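Local coordinates for protein oligoribonuclease (Colwellia psychrerythraea, PDB 6A4D) that probably degrades short RNA oligomers as an exonuclease of the RNase H-like clan, and is seen here with a thymidine nitrophenyl phosphodiester bound, at residues A[9-14]-A[106-111]; A[135-140]-A[172-177]. The protein carries 1 engineered substitution. All blocks are in the same frame, centred on the assembly; numbering follows the deposited sequence.

Contact 1: residues A[9-14]-A[106-111]; sequences SNLIWL and PMCGNS. With 9RC (5'-O-[(S)-hydroxy(4-nitrophenoxy)phosphoryl]thymidine), chain C.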
loop_
_atom_site.group_PDB
_atom_site.type_symbol
_atom_site.label_atom_id
_atom_site.label_comp_id
_atom_site.label_asym_id
_atom_site.label_seq_id
_atom_site.Cartn_x
_atom_site.Cartn_y
_atom_site.Cartn_z
ATOM N N SER A 9 -12.125 5.093 -15.750
ATOM C CA SER A 9 -12.456 4.736 -14.437
ATOM C C SER A 9 -12.275 3.228 -14.255
ATOM O O SER A 9 -12.441 2.718 -13.172
ATOM C CB SER A 9 -13.842 5.306 -14.106
ATOM O OG SER A 9 -14.881 4.478 -14.560
ATOM N N ASN A 10 -11.797 2.529 -15.278
ATOM C CA ASN A 10 -11.485 1.114 -15.125
ATOM C C ASN A 10 -10.375 0.816 -14.046
ATOM O O ASN A 10 -9.452 1.552 -13.849
ATOM C CB ASN A 10 -11.128 0.512 -16.456
ATOM C CG ASN A 10 -12.287 0.541 -17.449
ATOM O OD1 ASN A 10 -13.486 0.634 -17.069
ATOM N ND2 ASN A 10 -11.946 0.446 -18.725
ATOM N N LEU A 11 -10.530 -0.290 -13.363
ATOM C CA LEU A 11 -9.593 -0.710 -12.371
ATOM C C LEU A 11 -8.753 -1.903 -12.843
ATOM O O LEU A 11 -9.296 -2.884 -13.347
ATOM C CB LEU A 11 -10.367 -1.030 -11.099
ATOM C CG LEU A 11 -11.096 0.158 -10.525
ATOM C CD1 LEU A 11 -12.069 -0.390 -9.484
ATOM C CD2 LEU A 11 -10.094 1.173 -9.958
ATOM N N ILE A 12 -7.447 -1.840 -12.576
ATOM C CA ILE A 12 -6.486 -2.988 -12.771
ATOM C C ILE A 12 -6.218 -3.755 -11.477
ATOM O O ILE A 12 -5.611 -3.212 -10.495
ATOM C CB ILE A 12 -5.145 -2.486 -13.307
ATOM C CG1 ILE A 12 -5.363 -1.650 -14.588
ATOM C CG2 ILE A 12 -4.248 -3.686 -13.600
ATOM C CD1 ILE A 12 -4.082 -1.157 -15.267
ATOM N N TRP A 13 -6.694 -4.997 -11.453
ATOM C CA TRP A 13 -6.522 -5.895 -10.351
ATOM C C TRP A 13 -5.405 -6.887 -10.648
ATOM O O TRP A 13 -5.351 -7.439 -11.721
ATOM C CB TRP A 13 -7.776 -6.697 -10.107
ATOM C CG TRP A 13 -8.889 -5.832 -9.731
ATOM C CD1 TRP A 13 -9.625 -5.040 -10.540
ATOM C CD2 TRP A 13 -9.380 -5.661 -8.444
ATOM N NE1 TRP A 13 -10.569 -4.381 -9.824
ATOM C CE2 TRP A 13 -10.461 -4.759 -8.527
ATOM C CE3 TRP A 13 -9.059 -6.224 -7.203
ATOM C CZ2 TRP A 13 -11.159 -4.337 -7.426
ATOM C CZ3 TRP A 13 -9.806 -5.813 -6.090
ATOM C CH2 TRP A 13 -10.826 -4.878 -6.218
ATOM N N LEU A 14 -4.526 -7.136 -9.692
ATOM C CA LEU A 14 -3.571 -8.195 -9.894
ATOM C C LEU A 14 -3.190 -8.961 -8.676
ATOM O O LEU A 14 -3.418 -8.560 -7.526
ATOM C CB LEU A 14 -2.359 -7.658 -10.606
ATOM C CG LEU A 14 -1.598 -6.498 -10.033
ATOM C CD1 LEU A 14 -0.630 -7.017 -9.016
ATOM C CD2 LEU A 14 -0.810 -5.809 -11.143
ATOM N N PRO A 106 -5.308 2.983 -9.945
ATOM C CA PRO A 106 -4.441 2.413 -8.926
ATOM C C PRO A 106 -4.262 0.903 -9.157
ATOM O O PRO A 106 -4.935 0.326 -9.954
ATOM C CB PRO A 106 -5.187 2.663 -7.622
ATOM C CG PRO A 106 -6.651 2.633 -8.026
ATOM C CD PRO A 106 -6.676 3.229 -9.435
ATOM N N MET A 107 -3.257 0.338 -8.516
ATOM C CA MET A 107 -3.075 -1.079 -8.405
ATOM C C MET A 107 -3.993 -1.616 -7.328
ATOM O O MET A 107 -3.925 -1.145 -6.220
ATOM C CB MET A 107 -1.612 -1.323 -8.076
ATOM C CG MET A 107 -1.164 -2.691 -8.447
ATOM S SD MET A 107 0.549 -3.015 -8.002
ATOM C CE MET A 107 1.430 -2.075 -9.262
ATOM N N CYS A 108 -4.796 -2.633 -7.643
ATOM C CA CYS A 108 -5.918 -3.123 -6.834
ATOM C C CYS A 108 -5.778 -4.537 -6.363
ATOM O O CYS A 108 -5.255 -5.387 -7.053
ATOM C CB CYS A 108 -7.281 -3.036 -7.570
ATOM S SG CYS A 108 -7.663 -1.426 -8.275
ATOM N N GLY A 109 -6.145 -4.745 -5.107
ATOM C CA GLY A 109 -6.084 -6.075 -4.447
ATOM C C GLY A 109 -5.889 -6.052 -2.976
ATOM O O GLY A 109 -5.921 -5.023 -2.330
ATOM N N ASN A 110 -5.674 -7.217 -2.395
ATOM C CA ASN A 110 -5.511 -7.290 -0.947
ATOM C C ASN A 110 -4.016 -7.112 -0.666
ATOM O O ASN A 110 -3.233 -7.784 -1.272
ATOM C CB ASN A 110 -5.957 -8.661 -0.420
ATOM C CG ASN A 110 -7.469 -8.783 -0.270
ATOM O OD1 ASN A 110 -8.154 -9.313 -1.143
ATOM N ND2 ASN A 110 -7.981 -8.358 0.874
ATOM N N SER A 111 -3.640 -6.262 0.283
ATOM C CA SER A 111 -2.223 -6.001 0.621
ATOM C C SER A 111 -1.399 -5.852 -0.657
ATOM O O SER A 111 -0.266 -6.384 -0.816
ATOM C CB SER A 111 -1.666 -7.070 1.580
ATOM O OG SER A 111 -2.130 -6.818 2.884
HETATM O OAJ 9RC C . 3.211 -9.292 3.140
HETATM C CAE 9RC C . 2.965 -10.113 4.026
HETATM N NAI 9RC C . 3.747 -10.131 5.170
HETATM C CAL 9RC C . 3.481 -11.050 6.193
HETATM O OAS 9RC C . 4.210 -11.027 7.191
HETATM C CAT 9RC C . 2.408 -11.946 6.071
HETATM C CAU 9RC C . 2.098 -12.872 7.081
HETATM C CAF 9RC C . 1.653 -11.913 4.912
HETATM N NAB 9RC C . 1.951 -10.979 3.895
HETATM C CAA 9RC C . 1.185 -10.922 2.648
HETATM O OAC 9RC C . -0.100 -10.396 2.853
HETATM C CAD 9RC C . 0.942 -12.318 2.133
HETATM C CAH 9RC C . -0.098 -12.056 1.119
HETATM O OAK 9RC C . 0.563 -11.807 -0.094
HETATM C CAG 9RC C . -0.769 -10.796 1.644
HETATM C CAR 9RC C . -2.158 -11.154 2.056
HETATM O OAQ 9RC C . -2.677 -10.004 2.704
HETATM P PAP 9RC C . -4.134 -10.065 3.308
HETATM O OAO 9RC C . -4.439 -8.543 3.716
HETATM O OAN 9RC C . -4.022 -10.826 4.573
HETATM O OAM 9RC C . -4.885 -10.722 2.104
HETATM C CAV 9RC C . -6.141 -11.188 1.733
HETATM C CAW 9RC C . -6.324 -11.707 0.400
HETATM C CAY 9RC C . -7.617 -12.152 -0.057
HETATM C CBA 9RC C . -8.745 -12.111 0.821
HETATM N NBB 9RC C . -10.046 -12.494 0.534
HETATM O OBD 9RC C . -10.948 -13.377 1.566
HETATM O OBC 9RC C . -10.644 -11.994 -0.601
HETATM C CAZ 9RC C . -8.507 -11.610 2.104
HETATM C CAX 9RC C . -7.259 -11.147 2.583
HETATM O O HOH W 1 -6.070 -8.231 -6.805
HETATM O O HOH W 2 -4.639 -8.847 -4.264
#

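Contact 2: residues A[135-140]-A[172-177]; sequences LDVSTI and AELKVY. With 9RC (5'-O-[(S)-hydroxy(4-nitrophenoxy)phosphoryl]thymidine), chain C.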
loop_
_atom_site.group_PDB
_atom_site.type_symbol
_atom_site.label_atom_id
_atom_site.label_comp_id
_atom_site.label_asym_id
_atom_site.label_seq_id
_atom_site.Cartn_x
_atom_site.Cartn_y
_atom_site.Cartn_z
ATOM N N LEU A 135 -5.285 0.594 -4.409
ATOM C CA LEU A 135 -6.603 0.314 -3.924
ATOM C C LEU A 135 -6.522 -1.041 -3.183
ATOM O O LEU A 135 -6.518 -2.103 -3.755
ATOM C CB LEU A 135 -7.570 0.343 -5.061
ATOM C CG LEU A 135 -9.030 0.350 -4.639
ATOM C CD1 LEU A 135 -9.902 0.532 -5.856
ATOM C CD2 LEU A 135 -9.443 -0.936 -3.926
ATOM N N ASP A 136 -6.405 -0.934 -1.885
ATOM C CA ASP A 136 -6.061 -2.039 -1.035
ATOM C C ASP A 136 -7.309 -2.471 -0.259
ATOM O O ASP A 136 -7.703 -1.803 0.641
ATOM C CB ASP A 136 -4.907 -1.608 -0.089
ATOM C CG ASP A 136 -4.373 -2.763 0.764
ATOM O OD1 ASP A 136 -4.979 -3.853 0.754
ATOM O OD2 ASP A 136 -3.369 -2.552 1.506
ATOM N N VAL A 137 -7.852 -3.639 -0.592
ATOM C CA VAL A 137 -9.078 -4.135 -0.082
ATOM C C VAL A 137 -8.906 -4.490 1.442
ATOM O O VAL A 137 -9.869 -4.389 2.247
ATOM C CB VAL A 137 -9.519 -5.344 -0.933
ATOM C CG1 VAL A 137 -10.674 -6.112 -0.275
ATOM C CG2 VAL A 137 -9.887 -4.876 -2.342
ATOM N N SER A 138 -7.670 -4.812 1.823
ATOM C CA SER A 138 -7.343 -5.108 3.208
ATOM C C SER A 138 -7.348 -3.880 4.084
ATOM O O SER A 138 -7.516 -4.025 5.261
ATOM C CB SER A 138 -5.979 -5.784 3.328
ATOM O OG SER A 138 -5.973 -6.932 2.552
ATOM N N THR A 139 -7.213 -2.696 3.523
ATOM C CA THR A 139 -7.501 -1.472 4.277
ATOM C C THR A 139 -8.925 -1.493 4.729
ATOM O O THR A 139 -9.220 -1.151 5.867
ATOM C CB THR A 139 -7.267 -0.219 3.403
ATOM O OG1 THR A 139 -5.854 0.011 3.327
ATOM C CG2 THR A 139 -8.028 1.044 3.888
ATOM N N ILE A 140 -9.815 -1.925 3.851
ATOM C CA ILE A 140 -11.263 -1.869 4.142
ATOM C C ILE A 140 -11.543 -2.992 5.100
ATOM O O ILE A 140 -12.311 -2.818 6.001
ATOM C CB ILE A 140 -12.158 -2.004 2.883
ATOM C CG1 ILE A 140 -11.788 -0.883 1.904
ATOM C CG2 ILE A 140 -13.659 -1.823 3.248
ATOM C CD1 ILE A 140 -12.045 -1.317 0.514
ATOM N N ALA A 172 -14.475 -9.958 -5.095
ATOM C CA ALA A 172 -15.687 -10.373 -4.430
ATOM C C ALA A 172 -15.732 -9.796 -3.045
ATOM O O ALA A 172 -16.788 -9.382 -2.618
ATOM C CB ALA A 172 -15.821 -11.895 -4.420
ATOM N N GLU A 173 -14.605 -9.753 -2.343
ATOM C CA GLU A 173 -14.588 -9.182 -1.004
ATOM C C GLU A 173 -15.033 -7.700 -1.011
ATOM O O GLU A 173 -15.775 -7.276 -0.166
ATOM C CB GLU A 173 -13.217 -9.320 -0.338
ATOM C CG GLU A 173 -13.155 -8.796 1.107
ATOM C CD GLU A 173 -11.727 -8.844 1.691
ATOM O OE1 GLU A 173 -10.825 -9.421 1.033
ATOM O OE2 GLU A 173 -11.502 -8.278 2.800
ATOM N N LEU A 174 -14.569 -6.948 -1.984
ATOM C CA LEU A 174 -14.856 -5.540 -2.117
ATOM C C LEU A 174 -16.318 -5.297 -2.497
ATOM O O LEU A 174 -16.908 -4.328 -2.045
ATOM C CB LEU A 174 -13.899 -4.862 -3.105
ATOM C CG LEU A 174 -14.098 -3.357 -3.321
ATOM C CD1 LEU A 174 -13.887 -2.535 -2.060
ATOM C CD2 LEU A 174 -13.215 -2.840 -4.440
ATOM N N LYS A 175 -16.885 -6.226 -3.247
ATOM C CA LYS A 175 -18.310 -6.205 -3.641
ATOM C C LYS A 175 -19.181 -6.358 -2.409
ATOM O O LYS A 175 -20.146 -5.656 -2.189
ATOM C CB LYS A 175 -18.593 -7.329 -4.618
ATOM C CG LYS A 175 -18.360 -7.034 -6.059
ATOM C CD LYS A 175 -19.204 -8.003 -6.919
ATOM C CE LYS A 175 -19.165 -7.692 -8.435
ATOM N NZ LYS A 175 -18.212 -8.499 -9.297
ATOM N N VAL A 176 -18.765 -7.254 -1.551
ATOM C CA VAL A 176 -19.398 -7.390 -0.283
ATOM C C VAL A 176 -19.358 -6.088 0.485
ATOM O O VAL A 176 -20.422 -5.634 0.993
ATOM C CB VAL A 176 -18.822 -8.608 0.505
ATOM C CG1 VAL A 176 -19.162 -8.577 1.987
ATOM C CG2 VAL A 176 -19.293 -9.878 -0.146
ATOM N N TYR A 177 -18.176 -5.491 0.628
ATOM C CA TYR A 177 -18.113 -4.183 1.365
ATOM C C TYR A 177 -18.947 -3.109 0.698
ATOM O O TYR A 177 -19.612 -2.336 1.341
ATOM C CB TYR A 177 -16.665 -3.652 1.513
ATOM C CG TYR A 177 -15.739 -4.574 2.255
ATOM C CD1 TYR A 177 -16.150 -5.240 3.406
ATOM C CD2 TYR A 177 -14.439 -4.787 1.803
ATOM C CE1 TYR A 177 -15.302 -6.085 4.094
ATOM C CE2 TYR A 177 -13.576 -5.639 2.473
ATOM C CZ TYR A 177 -14.019 -6.320 3.590
ATOM O OH TYR A 177 -13.191 -7.161 4.234
HETATM O OAJ 9RC C . 3.211 -9.292 3.140
HETATM C CAE 9RC C . 2.965 -10.113 4.026
HETATM N NAI 9RC C . 3.747 -10.131 5.170
HETATM C CAL 9RC C . 3.481 -11.050 6.193
HETATM O OAS 9RC C . 4.210 -11.027 7.191
HETATM C CAT 9RC C . 2.408 -11.946 6.071
HETATM C CAU 9RC C . 2.098 -12.872 7.081
HETATM C CAF 9RC C . 1.653 -11.913 4.912
HETATM N NAB 9RC C . 1.951 -10.979 3.895
HETATM C CAA 9RC C . 1.185 -10.922 2.648
HETATM O OAC 9RC C . -0.100 -10.396 2.853
HETATM C CAD 9RC C . 0.942 -12.318 2.133
HETATM C CAH 9RC C . -0.098 -12.056 1.119
HETATM O OAK 9RC C . 0.563 -11.807 -0.094
HETATM C CAG 9RC C . -0.769 -10.796 1.644
HETATM C CAR 9RC C . -2.158 -11.154 2.056
HETATM O OAQ 9RC C . -2.677 -10.004 2.704
HETATM P PAP 9RC C . -4.134 -10.065 3.308
HETATM O OAO 9RC C . -4.439 -8.543 3.716
HETATM O OAN 9RC C . -4.022 -10.826 4.573
HETATM O OAM 9RC C . -4.885 -10.722 2.104
HETATM C CAV 9RC C . -6.141 -11.188 1.733
HETATM C CAW 9RC C . -6.324 -11.707 0.400
HETATM C CAY 9RC C . -7.617 -12.152 -0.057
HETATM C CBA 9RC C . -8.745 -12.111 0.821
HETATM N NBB 9RC C . -10.046 -12.494 0.534
HETATM O OBD 9RC C . -10.948 -13.377 1.566
HETATM O OBC 9RC C . -10.644 -11.994 -0.601
HETATM C CAZ 9RC C . -8.507 -11.610 2.104
HETATM C CAX 9RC C . -7.259 -11.147 2.583
#

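Contact 1: residues A[9-14]-A[106-111]
Strand 11-14 lies next to strand 107-109 as a parallel neighbour, twisted by 54° against it over this short span. L11 comes first. The L11 side chain crosses P106 obliquely, with L11 CD2 4.0 Å from P106 CD, and L11 CB lies beside C108 SG. I12 works through its backbone. I12 O accepts from C108 N at 3.0 Å, in the carbonyl plane but with the N-H bent to 135°. W13 follows, and C108 lies over one face of its indole. C108 CB stands 3.6 Å from the centroid of the W13 six-membered ring, a CH-pi contact. C108 SG sits above the five-membered ring, 4.4 Å from that W13 centroid. W13 NE1 donates to T36 OG1, which would help hold the ring at this rotation. L14 N then donates to C108 O at 3.2 Å and a straighter 161°. A water lies within bonding distance of both L14 O and C108 O. L14 CD2 meets M107 CG, whose residue faces the other side of the sheet from C108. Beyond the strand, S111 OG donates to 9RC OAO at 3.0 Å. C108 is held at backbone N and O, which sets its CB and SG over W13 in a buried joint.

Contact 2: residues A[135-140]-A[172-177]
The first turn of helix 137-147 packs on helix 163-180. The tight part is apolar. I140 CD1 and L174 CD1 meet at 3.4 Å, closer than usual for two carbons, with side chains crossing at about a right angle. I140 CG2, anti to its backbone N, lies over one face of Y177, 3.8 Å from the ring centroid. V137 CG1 lies against the carboxylate end of E173, 3.5 Å from E173 CD. Packing loosens at L135, whose CD2 stays 4.3 Å from L174 CD2. On the solvent side of helix 163-180, A172 and K175 are exposed. The polar groups gather at E173 and S138, on the ligand side. E173 OE1 is 3.1 Å from 9RC OBC. Y177 OH donates to E173 OE2 in a very short 2.5 Å bond, on the anti lone pair. E173 OE2 also forms a salt bridge with K141 NZ, and E173 OE1 accepts from N110 ND2. These partners would favour a charged carboxylate. An alanine at E173 would probably leave Y177 OH, K141 and N110 without this carboxylate, which serves them through its two oxygens, and loosen that pocket wall. D136 OD1 caps the helix, accepting from S138 N at 3.1 Å. S138 OG donates to 9RC OAO at 2.5 Å. A strand passing into an N-capped helix, packed against a second helix, here builds one side of the 9RC pocket in this RNase H-like exonuclease domain.

Overall arrangement
Both contacts are buried, but contact 1 lies deeper, about 8 Å from the chain centre against about 13 Å for contact 2. Their centres are about 10 Å apart. Strands 107-109 and 134-136 are neighbours in one sheet, and M107 O probably accepts from L135 N across 2.9 Å. W13 belongs to contact 1 yet touches V137 and L174 of contact 2. Main-chain bonds dominate the strand pair, while side-chain packing joins the helices. D136 OD1 links the two by accepting from S111 N. Both contacts supply residues to the same 9RC, which Y132 and R133 of the second subunit also bind.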